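Long-range contacts in uncharacterized protein VP1736 (Vibrio parahaemolyticus, PDB 3LXQ), which is of unknown function but carries a sulfatase-family domain of the alkaline phosphatase clan, an alpha/beta fold built round a mixed sheet: residues A[60-65]-A[363-368]; A[125-130]-A[376-381]; A[222-227]-A[243-248]; A[87-92]-A[298-303]; A[164-169]-A[196-201]. One frame throughout, in Å; residues are numbered along the deposited sequence.

Overall arrangement
Contact 4 lies within the mixed central sheet of the sulfatase-family domain, and the other contacts are best placed from it. Strand 87-93 runs between strands 298-304 and 241-246, so contact 3 follows directly: Ser-243 O sits 2.8 Å from Ile-90 N. Contact 5 touches both, Leu-88 CD2 meeting Ile-165 CD1 at 4.1 Å and Leu-244 packing on Phe-198. Contact 2 joins the same sheet to the antiparallel C-terminal one; its nearest atoms are about 4 Å from those of contact 4. Contact 1 touches contact 2, with Arg-365 CD 3.3 Å from Arg-377 NH2, and its centre lies about 30 Å from that of contact 3.

Contact 1: A[60-65]-A[363-368]; sequences SSTKID and IGRDLT
Hydrogen bonds from two basic side chains to backbone oxygens do most of the joining between the end of helix 50-61 and the loop 363-368. Arg-365 bends at chi2 and turns its guanidinium to the last carbonyls of the helix. Its NH2 lies 2.9 Å from Ser-60 O, with the oxygen in the guanidinium plane and the N-H...O angle an almost straight 166°. NE makes the second bond, 2.9 Å to Ser-61 O, from above the carbonyl plane and less straight at 130°. Thr-62 OG1 grips that same oxygen from 2.6 Å, on a lone pair. Thr-62, with positive phi, is the first residue to leave the helix. The guanidinium sits at the helix's carbonyl end, where its charge probably offsets the negative pole of the dipole. Lys-63, folded at chi2 and chi3, brings NZ to 2.8 Å from Gly-364 O, in the carbonyl plane; a water weakly held by NZ also accepts from Asp-366 N.

Packing adds little: Ser-61 CB lies 3.6 Å from Ile-363 O and 3.9 Å from Ile-363 CB. Within 60-65, Ser-61 OG accepts from Lys-63 N in an ST turn and also bonds Arg-58 O.

Beyond the pair, Arg-365 NH2 reaches Asp-375 O as well. Helix 422-441 meets Ser-60 and Ile-363 through Asn-431, while Lys-63 touches Pro-348 of helix 346-353 and Asn-75 of strand 75-77.

Contact 2: A[125-130]-A[376-381]; sequences QMYATG and ERAMMQ
The ring of Tyr-127 is the one flat group carrying this contact, and both of its partners in 376-381 come at it obliquely. Met-380, modelled as selenomethionine, brings SE to 4.0 Å from Tyr-127 CD2, and the selenium stands 46° off the ring normal: a Met-aromatic contact in which the two side chains run side by side in the same direction. Ala-378 CB touches nearer the root of the ring, 3.8 Å from Tyr-127 CB. At the ring edge, in plane, Gln-125 NE2 makes a weak hydrogen bond to Tyr-127 OH. The ring of His-322 also meets that of Tyr-127, the planes about 25° apart.

Here two sheets meet. Residues 125-130 take in the end of strand 121-127 of the mixed central sheet and the chain just after it, and strand 377-382 is an outermost strand of the five-stranded antiparallel C-terminal sheet, an arrangement consistent with the two-part build of sulfatases. The segments run nearly the same way, 18° apart, and draw together toward Thr-129.

A single backbone hydrogen bond crosses between them, Gln-381 N to Thr-129 O at 2.8 Å, with the donor above the carbonyl plane. Just before it, Thr-129 CA points its hydrogen at Met-379 O, 3.4 Å off. Ala-128 O, buried against Met-380 CB at 3.6 Å, has no hydrogen-bonding partner in the model, whereas Asn-342 serves Met-379 N and Tyr-127 O.

Contact 3: A[222-227]-A[243-248]; sequences DLYNKA and SLVFTS
Leu-223 and Val-245 point against each other and overlap along their flanks, and the rest of the contact is arranged about that pair. With CG anti to the backbone N (chi1 176°), Leu-223 extends from helix 220-234 toward the strand and lays CD2 alongside Val-245 CG1 at 3.8 Å. The same methyl also reaches the strand backbone, 3.5 Å from Phe-246 O and close to Thr-247 CA. One turn further along the helix, Ala-227 CB meets the other branch of the valine, CG2, at 4.4 Å. Tyr-224 leaves the helix to one side, yet its long ring carries the hydroxyl back across, where OH sits 3.3 Å from Thr-247 CG2; these two side chains cross obliquely.

Helix and strand segments run antiparallel, at 166° with axes 9.6 Å apart, as where a helix covers the parallel part of a sheet and the chain turns back into a strand of it. Ala-281 and Leu-282 of helix 271-289 press on Tyr-224 from outside the pair.

No hydrogen bond passes between the segments. Tyr-224 OH pairs with Gln-93 NE2 and Thr-247 OG1 with Glu-94 N, at and just after the end of strand 87-93, so van der Waals packing, mostly of apolar groups, holds the two segments together.

Contact 4: A[87-92]-A[298-303]; sequences NLVILL and TIFIVI
Strands 87-92 and 298-303 run parallel and in register, 4.7 Å apart at closest with a crossing angle of -16°. Ile-299 and Ile-301 each use both backbone polar groups across the gap. Ile-299 N donates to Asn-87 O at 3.0 Å, and its carbonyl O takes Val-89 N almost along the C=O axis; Ile-301 repeats this with Val-89 O and Leu-91 N. The last bond, Ile-303 N to Leu-91 O, is weak at 3.4 Å.

These are adjacent strands of the mixed sheet at the core of the sulfatase-like alpha/beta domain. Strand 241-246 continues the sheet beyond 87-93, and strand 322-328 pairs antiparallel beyond 298-304.

On the face carrying Asn-87, Val-89 and Leu-91, Val-89 lies beside Phe-300 and sets CG1 3.6 Å from CD2 of the ring. Thr-298 CG2 stands over one ring face of that phenylalanine, 3.6 Å above the plane and offset toward the rim, while Trp-295 also meets the ring. Asn-87 ND2, with the acceptor in its amide plane, reaches Thr-298 OG1 at 3.2 Å; OD1 of the same amide takes Phe-241 N, and Thr-298 OG1 also bonds Tyr-294 O.

On the other face, Leu-88, Ile-90 and Leu-92 meet Ile-299, Ile-301 and Ile-303, all apolar. There Ile-90 CG1 lies 3.6 Å from Ile-301 CG2, set between the N and carbonyl carbon of Ile-301, and Met-346 and Leu-350 of helix 346-353 cover Ile-301.

Contact 5: A[164-169]-A[196-201]; sequences TIADLL and NGFDQI
Thr-164 OG1 is held by two hydrogen bonds: it donates to Asn-196 O at 2.7 Å and accepts from Asp-167 N at 3.1 Å. The first meets the carbonyl from above its plane; the second is nearly straight, 165°, and caps the start of helix 165-171. A chi1 of 68° sets the hydroxyl between the backbone N and the carbonyl carbon, where it faces both partners. Asp-167 OD2 answers with a weak bond from Thr-164 N in the conformer given here, completing a capping box.

Residues 196-199 form the turn that leads from helix 189-195 into strand 200-202, at the side of the mixed sheet, and it passes across this capped helix start. Gly-197, with positive phi and no side chain, lets the backbones close in until its CA is 3.4 Å from Asp-167 CB.

Carbon contacts fill in around the hydrogen bond. Thr-164 CG2 rests on Asn-196 CB at 3.7 Å, the two side chains crossing at about a right angle. Ala-166 CB presses obliquely on the Phe-198 ring, a tight 3.3 Å from CE1, and Phe-193 meets that ring too. The Asn-196 amide is bonded to other residues: OD1 accepts from Phe-162 N, and ND2 donates to Phe-192 O and Ser-158 O.

Contact 1: A[60-65]-A[363-368]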
# COMPACT_ATOMS: atom_id res chain seq x y z
N SER A 60 -4.54 18.15 -9.11
CA SER A 60 -5.23 16.88 -9.07
C SER A 60 -5.03 16.12 -7.75
O SER A 60 -5.85 15.27 -7.42
CB SER A 60 -4.84 15.99 -10.26
OG SER A 60 -3.47 15.65 -10.21
N SER A 61 -3.99 16.45 -6.99
CA SER A 61 -3.75 15.82 -5.68
C SER A 61 -4.85 16.13 -4.63
O SER A 61 -5.23 15.26 -3.84
CB SER A 61 -2.36 16.21 -5.13
OG SER A 61 -2.37 17.49 -4.52
N THR A 62 -5.37 17.37 -4.66
CA THR A 62 -6.30 17.93 -3.66
C THR A 62 -5.62 18.32 -2.34
O THR A 62 -6.28 18.78 -1.40
CB THR A 62 -7.58 17.07 -3.36
OG1 THR A 62 -7.27 15.98 -2.48
CG2 THR A 62 -8.27 16.55 -4.65
N LYS A 63 -4.31 18.15 -2.27
CA LYS A 63 -3.54 18.59 -1.10
C LYS A 63 -3.60 20.12 -0.98
O LYS A 63 -3.88 20.80 -1.94
CB LYS A 63 -2.10 18.09 -1.18
CG LYS A 63 -1.94 16.59 -1.39
CD LYS A 63 -2.67 15.75 -0.35
CE LYS A 63 -1.79 15.49 0.87
NZ LYS A 63 -2.49 14.62 1.85
N ILE A 64 -3.36 20.64 0.23
CA ILE A 64 -3.44 22.07 0.47
C ILE A 64 -2.21 22.53 1.27
O ILE A 64 -1.47 21.70 1.80
CB ILE A 64 -4.77 22.44 1.18
CG1 ILE A 64 -5.00 21.59 2.44
CG2 ILE A 64 -5.97 22.24 0.23
CD1 ILE A 64 -4.36 22.14 3.72
N ASP A 65 -2.01 23.84 1.33
CA ASP A 65 -0.89 24.47 2.04
C ASP A 65 0.46 23.99 1.50
O ASP A 65 1.32 23.54 2.27
CB ASP A 65 -1.00 24.29 3.57
CG ASP A 65 -0.13 25.27 4.36
OD1 ASP A 65 0.39 26.25 3.78
OD2 ASP A 65 0.04 25.05 5.59
N ILE A 363 1.57 13.26 -2.19
CA ILE A 363 0.43 13.77 -2.93
C ILE A 363 -0.82 12.89 -2.75
O ILE A 363 -1.89 13.22 -3.25
CB ILE A 363 0.75 14.00 -4.42
CG1 ILE A 363 1.06 12.67 -5.13
CG2 ILE A 363 1.91 14.98 -4.55
CD1 ILE A 363 1.14 12.78 -6.64
N GLY A 364 -0.67 11.79 -2.03
CA GLY A 364 -1.80 10.94 -1.67
C GLY A 364 -2.77 11.63 -0.71
O GLY A 364 -2.38 12.51 0.05
N ARG A 365 -4.02 11.18 -0.74
CA ARG A 365 -5.14 11.85 -0.08
C ARG A 365 -5.29 11.38 1.37
O ARG A 365 -5.08 10.20 1.68
CB ARG A 365 -6.44 11.57 -0.83
CG ARG A 365 -6.63 12.35 -2.12
CD ARG A 365 -5.79 11.82 -3.30
NE ARG A 365 -6.11 12.57 -4.52
CZ ARG A 365 -7.14 12.29 -5.32
NH1 ARG A 365 -7.94 11.26 -5.06
NH2 ARG A 365 -7.38 13.05 -6.40
N ASP A 366 -5.62 12.32 2.25
CA ASP A 366 -6.04 12.01 3.61
C ASP A 366 -7.52 11.72 3.50
O ASP A 366 -8.34 12.63 3.37
CB ASP A 366 -5.77 13.19 4.53
CG ASP A 366 -6.30 12.99 5.96
OD1 ASP A 366 -6.99 11.98 6.24
OD2 ASP A 366 -6.02 13.86 6.81
N LEU A 367 -7.87 10.45 3.55
CA LEU A 367 -9.24 10.06 3.24
C LEU A 367 -10.16 10.11 4.47
O LEU A 367 -11.33 9.73 4.38
CB LEU A 367 -9.27 8.69 2.55
CG LEU A 367 -8.62 8.70 1.16
CD1 LEU A 367 -8.29 7.30 0.68
CD2 LEU A 367 -9.47 9.47 0.13
N THR A 368 -9.62 10.59 5.59
CA THR A 368 -10.45 10.90 6.75
C THR A 368 -11.25 12.17 6.46
O THR A 368 -12.20 12.49 7.17
CB THR A 368 -9.64 11.12 8.05
OG1 THR A 368 -8.81 12.27 7.91
CG2 THR A 368 -8.81 9.89 8.41
O HOH W 1 -5.83 15.36 1.52

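Contact 2: A[125-130]-A[376-381]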
# COMPACT_ATOMS: atom_id res chain seq x y z
N GLN A 125 -13.02 0.11 -3.38
CA GLN A 125 -12.42 0.58 -4.63
C GLN A 125 -10.96 1.01 -4.46
O GLN A 125 -10.57 2.05 -4.98
CB GLN A 125 -13.24 1.73 -5.24
CG GLN A 125 -14.57 1.29 -5.83
CD GLN A 125 -14.40 0.32 -6.99
OE1 GLN A 125 -15.17 -0.64 -7.13
NE2 GLN A 125 -13.41 0.56 -7.83
N MSE A 126 -10.19 0.19 -3.76
CA MSE A 126 -8.77 0.37 -3.51
C MSE A 126 -7.92 -0.28 -4.60
O MSE A 126 -8.13 -1.43 -4.97
CB MSE A 126 -8.39 -0.24 -2.16
CG MSE A 126 -6.93 -0.04 -1.78
SE MSE A 126 -6.39 1.82 -1.56
CE MSE A 126 -7.77 2.38 -0.31
N TYR A 127 -6.95 0.48 -5.11
CA TYR A 127 -6.04 -0.03 -6.14
C TYR A 127 -4.58 0.13 -5.79
O TYR A 127 -4.15 1.17 -5.29
CB TYR A 127 -6.34 0.61 -7.50
CG TYR A 127 -7.72 0.25 -7.98
CD1 TYR A 127 -8.84 0.96 -7.55
CD2 TYR A 127 -7.91 -0.83 -8.84
CE1 TYR A 127 -10.11 0.62 -7.96
CE2 TYR A 127 -9.19 -1.17 -9.27
CZ TYR A 127 -10.28 -0.44 -8.83
OH TYR A 127 -11.56 -0.78 -9.23
N ALA A 128 -3.81 -0.93 -6.04
CA ALA A 128 -2.37 -0.86 -5.94
C ALA A 128 -1.87 0.00 -7.10
O ALA A 128 -2.51 0.06 -8.14
CB ALA A 128 -1.74 -2.26 -5.99
N THR A 129 -0.77 0.72 -6.87
CA THR A 129 -0.10 1.48 -7.93
C THR A 129 0.78 0.58 -8.80
O THR A 129 1.16 0.97 -9.92
CB THR A 129 0.78 2.58 -7.35
OG1 THR A 129 1.74 1.98 -6.49
CG2 THR A 129 -0.04 3.61 -6.55
N GLY A 130 1.10 -0.61 -8.30
CA GLY A 130 1.94 -1.56 -9.03
C GLY A 130 1.55 -3.03 -9.00
O GLY A 130 0.45 -3.39 -8.53
N GLU A 376 -12.05 11.36 -7.07
CA GLU A 376 -11.74 9.94 -6.91
C GLU A 376 -10.87 9.50 -8.07
O GLU A 376 -11.14 9.86 -9.20
CB GLU A 376 -13.02 9.11 -6.90
CG GLU A 376 -13.91 9.42 -5.72
CD GLU A 376 -15.09 8.48 -5.62
OE1 GLU A 376 -15.11 7.43 -6.30
OE2 GLU A 376 -16.01 8.82 -4.84
N ARG A 377 -9.82 8.73 -7.77
CA ARG A 377 -8.87 8.28 -8.80
C ARG A 377 -7.97 7.16 -8.32
O ARG A 377 -7.75 6.98 -7.10
CB ARG A 377 -8.01 9.44 -9.34
CG ARG A 377 -7.00 10.04 -8.33
CD ARG A 377 -5.63 9.31 -8.38
NE ARG A 377 -4.75 9.79 -7.30
CZ ARG A 377 -4.72 9.31 -6.06
NH1 ARG A 377 -5.52 8.30 -5.69
NH2 ARG A 377 -3.88 9.84 -5.16
N ALA A 378 -7.44 6.42 -9.29
CA ALA A 378 -6.41 5.41 -9.05
C ALA A 378 -5.38 5.47 -10.17
O ALA A 378 -5.73 5.41 -11.38
CB ALA A 378 -7.03 4.00 -8.97
N MSE A 379 -4.12 5.59 -9.78
CA MSE A 379 -3.02 5.43 -10.71
C MSE A 379 -2.55 3.99 -10.66
O MSE A 379 -2.38 3.43 -9.59
CB MSE A 379 -1.84 6.34 -10.32
CG MSE A 379 -2.25 7.75 -9.95
SE MSE A 379 -0.58 8.74 -9.74
CE MSE A 379 -1.16 10.00 -8.32
N MSE A 380 -2.31 3.39 -11.82
CA MSE A 380 -1.72 2.06 -11.83
C MSE A 380 -0.73 1.83 -12.96
O MSE A 380 -0.93 2.26 -14.11
CB MSE A 380 -2.78 0.96 -11.66
CG MSE A 380 -3.90 0.96 -12.64
SE MSE A 380 -5.65 0.47 -11.88
CE MSE A 380 -6.54 2.02 -12.62
N GLN A 381 0.39 1.20 -12.60
CA GLN A 381 1.48 0.94 -13.52
C GLN A 381 1.58 -0.54 -13.76
O GLN A 381 1.82 -1.31 -12.82
CB GLN A 381 2.81 1.43 -12.94
CG GLN A 381 3.96 1.42 -13.93
CD GLN A 381 4.04 2.70 -14.76
OE1 GLN A 381 3.85 3.80 -14.24
NE2 GLN A 381 4.34 2.55 -16.06

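Contact 3: A[222-227]-A[243-248]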
# COMPACT_ATOMS: atom_id res chain seq x y z
N ASP A 222 3.24 -17.96 12.42
CA ASP A 222 4.46 -17.65 13.19
C ASP A 222 4.82 -16.18 13.11
O ASP A 222 5.21 -15.56 14.10
CB ASP A 222 5.64 -18.54 12.78
CG ASP A 222 5.38 -20.02 13.01
OD1 ASP A 222 5.06 -20.42 14.17
OD2 ASP A 222 5.47 -20.78 12.03
N LEU A 223 4.69 -15.61 11.91
CA LEU A 223 4.88 -14.17 11.71
C LEU A 223 3.97 -13.36 12.63
O LEU A 223 4.41 -12.42 13.30
CB LEU A 223 4.56 -13.78 10.26
CG LEU A 223 4.62 -12.30 9.89
CD1 LEU A 223 6.05 -11.78 9.82
CD2 LEU A 223 3.92 -12.09 8.56
N TYR A 224 2.71 -13.76 12.66
CA TYR A 224 1.67 -13.08 13.40
C TYR A 224 1.76 -13.30 14.92
O TYR A 224 1.34 -12.43 15.69
CB TYR A 224 0.29 -13.48 12.88
CG TYR A 224 -0.12 -12.86 11.54
CD1 TYR A 224 0.11 -11.50 11.26
CD2 TYR A 224 -0.80 -13.61 10.59
CE1 TYR A 224 -0.31 -10.94 10.04
CE2 TYR A 224 -1.22 -13.06 9.38
CZ TYR A 224 -0.98 -11.74 9.11
OH TYR A 224 -1.41 -11.23 7.91
N ASN A 225 2.28 -14.45 15.35
CA ASN A 225 2.58 -14.66 16.78
C ASN A 225 3.71 -13.72 17.20
O ASN A 225 3.68 -13.13 18.28
CB ASN A 225 2.97 -16.11 17.10
CG ASN A 225 1.87 -17.13 16.80
OD1 ASN A 225 2.15 -18.25 16.38
ND2 ASN A 225 0.61 -16.76 17.04
N LYS A 226 4.69 -13.58 16.31
CA LYS A 226 5.86 -12.73 16.54
C LYS A 226 5.45 -11.27 16.63
O LYS A 226 6.02 -10.51 17.41
CB LYS A 226 6.87 -12.88 15.40
CG LYS A 226 8.23 -12.23 15.67
CD LYS A 226 8.83 -12.81 16.96
CE LYS A 226 10.33 -12.62 17.06
NZ LYS A 226 10.80 -12.99 18.45
N ALA A 227 4.49 -10.89 15.79
CA ALA A 227 3.98 -9.54 15.77
C ALA A 227 3.36 -9.24 17.13
O ALA A 227 3.85 -8.38 17.87
CB ALA A 227 2.98 -9.37 14.65
N SER A 243 4.84 -0.21 13.03
CA SER A 243 5.25 -1.52 12.59
C SER A 243 4.72 -1.90 11.21
O SER A 243 3.52 -1.89 10.96
CB SER A 243 4.82 -2.56 13.62
OG SER A 243 5.26 -3.86 13.26
N LEU A 244 5.64 -2.24 10.31
CA LEU A 244 5.30 -2.85 9.02
C LEU A 244 5.53 -4.36 9.10
O LEU A 244 6.65 -4.79 9.33
CB LEU A 244 6.11 -2.22 7.87
CG LEU A 244 6.00 -2.90 6.50
CD1 LEU A 244 4.58 -2.87 5.96
CD2 LEU A 244 6.96 -2.30 5.49
N VAL A 245 4.47 -5.13 8.90
CA VAL A 245 4.49 -6.59 8.99
C VAL A 245 4.08 -7.12 7.63
O VAL A 245 3.02 -6.77 7.12
CB VAL A 245 3.46 -7.10 10.02
CG1 VAL A 245 3.48 -8.61 10.07
CG2 VAL A 245 3.69 -6.49 11.42
N PHE A 246 4.92 -7.98 7.04
CA PHE A 246 4.74 -8.39 5.64
C PHE A 246 4.68 -9.90 5.53
O PHE A 246 5.63 -10.58 5.90
CB PHE A 246 5.89 -7.81 4.81
CG PHE A 246 5.74 -7.98 3.30
CD1 PHE A 246 4.49 -8.10 2.70
CD2 PHE A 246 6.87 -7.99 2.49
CE1 PHE A 246 4.36 -8.24 1.31
CE2 PHE A 246 6.76 -8.13 1.09
CZ PHE A 246 5.50 -8.25 0.50
N THR A 247 3.56 -10.42 5.03
CA THR A 247 3.37 -11.87 4.88
C THR A 247 4.28 -12.46 3.79
O THR A 247 4.75 -11.72 2.92
CB THR A 247 1.89 -12.28 4.60
OG1 THR A 247 1.45 -11.79 3.32
CG2 THR A 247 0.96 -11.77 5.71
N SER A 248 4.50 -13.78 3.88
CA SER A 248 5.42 -14.54 3.01
C SER A 248 4.89 -15.89 2.55
O SER A 248 5.38 -16.45 1.55
CB SER A 248 6.74 -14.82 3.74
OG SER A 248 7.54 -13.66 3.79

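Contact 4: A[87-92]-A[298-303]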
# COMPACT_ATOMS: atom_id res chain seq x y z
N ASN A 87 -0.47 4.08 18.12
CA ASN A 87 0.45 3.17 17.45
C ASN A 87 -0.07 2.89 16.04
O ASN A 87 -1.29 2.96 15.80
CB ASN A 87 0.58 1.85 18.22
CG ASN A 87 1.03 2.04 19.66
OD1 ASN A 87 2.00 2.75 19.95
ND2 ASN A 87 0.34 1.37 20.57
N LEU A 88 0.82 2.55 15.13
CA LEU A 88 0.42 2.21 13.76
C LEU A 88 0.99 0.87 13.27
O LEU A 88 2.20 0.70 13.14
CB LEU A 88 0.78 3.33 12.79
CG LEU A 88 0.54 3.08 11.31
CD1 LEU A 88 -0.94 2.90 10.98
CD2 LEU A 88 1.15 4.20 10.50
N VAL A 89 0.08 -0.06 12.97
CA VAL A 89 0.46 -1.39 12.52
C VAL A 89 -0.06 -1.58 11.10
O VAL A 89 -1.27 -1.50 10.85
CB VAL A 89 -0.07 -2.49 13.48
CG1 VAL A 89 0.04 -3.87 12.87
CG2 VAL A 89 0.69 -2.45 14.81
N ILE A 90 0.88 -1.78 10.17
CA ILE A 90 0.55 -2.10 8.79
C ILE A 90 0.77 -3.60 8.53
O ILE A 90 1.88 -4.10 8.67
CB ILE A 90 1.40 -1.26 7.79
CG1 ILE A 90 1.09 0.24 7.95
CG2 ILE A 90 1.15 -1.72 6.34
CD1 ILE A 90 2.05 1.17 7.15
N LEU A 91 -0.29 -4.30 8.16
CA LEU A 91 -0.22 -5.74 7.94
C LEU A 91 -0.33 -5.94 6.44
O LEU A 91 -1.43 -6.10 5.91
CB LEU A 91 -1.34 -6.48 8.68
CG LEU A 91 -1.46 -6.23 10.18
CD1 LEU A 91 -2.74 -6.86 10.77
CD2 LEU A 91 -0.23 -6.73 10.92
N LEU A 92 0.82 -5.91 5.78
CA LEU A 92 0.91 -5.97 4.32
C LEU A 92 0.74 -7.41 3.83
O LEU A 92 1.42 -8.34 4.29
CB LEU A 92 2.21 -5.32 3.81
CG LEU A 92 2.42 -5.15 2.29
CD1 LEU A 92 1.38 -4.28 1.65
CD2 LEU A 92 3.81 -4.60 1.98
N THR A 298 -4.07 1.49 19.21
CA THR A 298 -3.49 1.17 17.91
C THR A 298 -4.46 1.18 16.73
O THR A 298 -5.62 0.76 16.86
CB THR A 298 -2.80 -0.21 17.95
OG1 THR A 298 -1.92 -0.27 19.08
CG2 THR A 298 -1.99 -0.47 16.66
N ILE A 299 -3.96 1.65 15.58
CA ILE A 299 -4.65 1.56 14.31
C ILE A 299 -3.96 0.49 13.47
O ILE A 299 -2.73 0.48 13.33
CB ILE A 299 -4.63 2.91 13.53
CG1 ILE A 299 -5.37 4.01 14.30
CG2 ILE A 299 -5.18 2.75 12.10
CD1 ILE A 299 -6.87 3.80 14.48
N PHE A 300 -4.78 -0.41 12.91
CA PHE A 300 -4.30 -1.50 12.07
C PHE A 300 -4.82 -1.29 10.65
O PHE A 300 -5.95 -0.84 10.46
CB PHE A 300 -4.81 -2.84 12.60
CG PHE A 300 -4.37 -3.15 14.01
CD1 PHE A 300 -5.09 -2.68 15.11
CD2 PHE A 300 -3.24 -3.93 14.25
CE1 PHE A 300 -4.69 -2.96 16.41
CE2 PHE A 300 -2.83 -4.23 15.57
CZ PHE A 300 -3.55 -3.74 16.64
N ILE A 301 -3.98 -1.61 9.67
CA ILE A 301 -4.44 -1.65 8.29
C ILE A 301 -4.12 -3.02 7.67
O ILE A 301 -3.02 -3.49 7.76
CB ILE A 301 -3.96 -0.41 7.44
CG1 ILE A 301 -4.56 -0.43 6.04
CG2 ILE A 301 -2.43 -0.30 7.36
CD1 ILE A 301 -4.35 0.87 5.29
N VAL A 302 -5.13 -3.66 7.10
CA VAL A 302 -4.90 -4.89 6.33
C VAL A 302 -4.97 -4.45 4.88
O VAL A 302 -6.01 -4.02 4.41
CB VAL A 302 -5.99 -5.96 6.56
CG1 VAL A 302 -5.70 -7.20 5.69
CG2 VAL A 302 -6.11 -6.34 8.04
N ILE A 303 -3.85 -4.56 4.17
CA ILE A 303 -3.79 -4.14 2.78
C ILE A 303 -2.80 -5.01 1.99
O ILE A 303 -1.76 -5.40 2.51
CB ILE A 303 -3.47 -2.61 2.65
CG1 ILE A 303 -3.79 -2.09 1.24
CG2 ILE A 303 -2.03 -2.29 3.09
CD1 ILE A 303 -3.75 -0.58 1.08

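Contact 5: A[164-169]-A[196-201]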
# COMPACT_ATOMS: atom_id res chain seq x y z
N THR A 164 10.12 8.80 3.95
CA THR A 164 9.29 7.68 4.42
C THR A 164 8.52 8.11 5.68
O THR A 164 9.02 8.95 6.45
CB THR A 164 10.11 6.39 4.77
OG1 THR A 164 10.92 6.63 5.93
CG2 THR A 164 10.99 5.95 3.60
N ILE A 165 7.36 7.52 5.93
CA ILE A 165 6.65 7.75 7.19
C ILE A 165 7.40 7.12 8.36
O ILE A 165 7.17 7.48 9.51
CB ILE A 165 5.17 7.26 7.18
CG1 ILE A 165 5.09 5.76 6.91
CG2 ILE A 165 4.33 8.09 6.18
CD1 ILE A 165 3.81 5.10 7.46
N ALA A 166 8.28 6.16 8.05
CA ALA A 166 9.15 5.56 9.06
C ALA A 166 10.02 6.62 9.70
O ALA A 166 10.02 6.74 10.94
CB ALA A 166 10.02 4.47 8.46
N ASP A 167 10.76 7.37 8.89
CA ASP A 167 11.66 8.36 9.49
C ASP A 167 10.91 9.59 10.01
O ASP A 167 11.38 10.24 10.95
CB ASP A 167 12.86 8.70 8.60
CG ASP A 167 12.56 9.76 7.59
OD1 ASP A 167 12.64 10.96 7.94
OD2 ASP A 167 12.30 9.39 6.43
N LEU A 168 9.73 9.86 9.45
CA LEU A 168 8.89 10.95 9.97
C LEU A 168 8.46 10.59 11.39
O LEU A 168 8.67 11.38 12.31
CB LEU A 168 7.66 11.21 9.06
CG LEU A 168 6.63 12.28 9.48
CD1 LEU A 168 7.25 13.67 9.67
CD2 LEU A 168 5.46 12.37 8.51
N LEU A 169 7.91 9.39 11.56
CA LEU A 169 7.48 8.93 12.87
C LEU A 169 8.64 8.79 13.86
O LEU A 169 8.49 9.14 15.03
CB LEU A 169 6.64 7.64 12.76
CG LEU A 169 5.27 7.85 12.09
CD1 LEU A 169 4.57 6.54 11.74
CD2 LEU A 169 4.34 8.75 12.93
N ASN A 196 16.44 4.38 5.67
CA ASN A 196 15.34 5.34 5.65
C ASN A 196 14.37 5.30 6.85
O ASN A 196 13.15 5.27 6.67
CB ASN A 196 14.55 5.21 4.33
CG ASN A 196 15.35 5.64 3.12
OD1 ASN A 196 15.65 6.82 2.95
ND2 ASN A 196 15.69 4.69 2.26
N GLY A 197 14.91 5.30 8.07
CA GLY A 197 14.09 5.56 9.25
C GLY A 197 13.61 4.40 10.09
O GLY A 197 13.01 4.60 11.15
N PHE A 198 13.86 3.18 9.64
CA PHE A 198 13.55 2.01 10.46
C PHE A 198 14.65 1.75 11.49
O PHE A 198 15.84 1.79 11.15
CB PHE A 198 13.31 0.77 9.59
CG PHE A 198 11.98 0.77 8.88
CD1 PHE A 198 11.79 1.54 7.74
CD2 PHE A 198 10.93 -0.00 9.35
CE1 PHE A 198 10.56 1.53 7.07
CE2 PHE A 198 9.70 -0.02 8.70
CZ PHE A 198 9.51 0.76 7.55
N ASP A 199 14.25 1.52 12.74
CA ASP A 199 15.18 1.27 13.85
C ASP A 199 15.55 -0.21 13.91
O ASP A 199 16.72 -0.57 13.75
CB ASP A 199 14.56 1.67 15.19
CG ASP A 199 14.51 3.17 15.41
OD1 ASP A 199 15.28 3.90 14.74
OD2 ASP A 199 13.72 3.62 16.26
N GLN A 200 14.54 -1.04 14.16
CA GLN A 200 14.69 -2.47 14.35
C GLN A 200 14.19 -3.20 13.11
O GLN A 200 13.22 -2.78 12.48
CB GLN A 200 13.88 -2.88 15.58
CG GLN A 200 13.61 -4.37 15.73
CD GLN A 200 12.65 -4.68 16.87
OE1 GLN A 200 12.92 -5.54 17.71
NE2 GLN A 200 11.53 -3.97 16.91
N ILE A 201 14.87 -4.28 12.74
CA ILE A 201 14.34 -5.22 11.76
C ILE A 201 14.33 -6.61 12.36
O ILE A 201 15.35 -7.13 12.83
CB ILE A 201 15.10 -5.19 10.40
CG1 ILE A 201 14.76 -3.90 9.65
CG2 ILE A 201 14.70 -6.40 9.54
CD1 ILE A 201 15.50 -3.72 8.34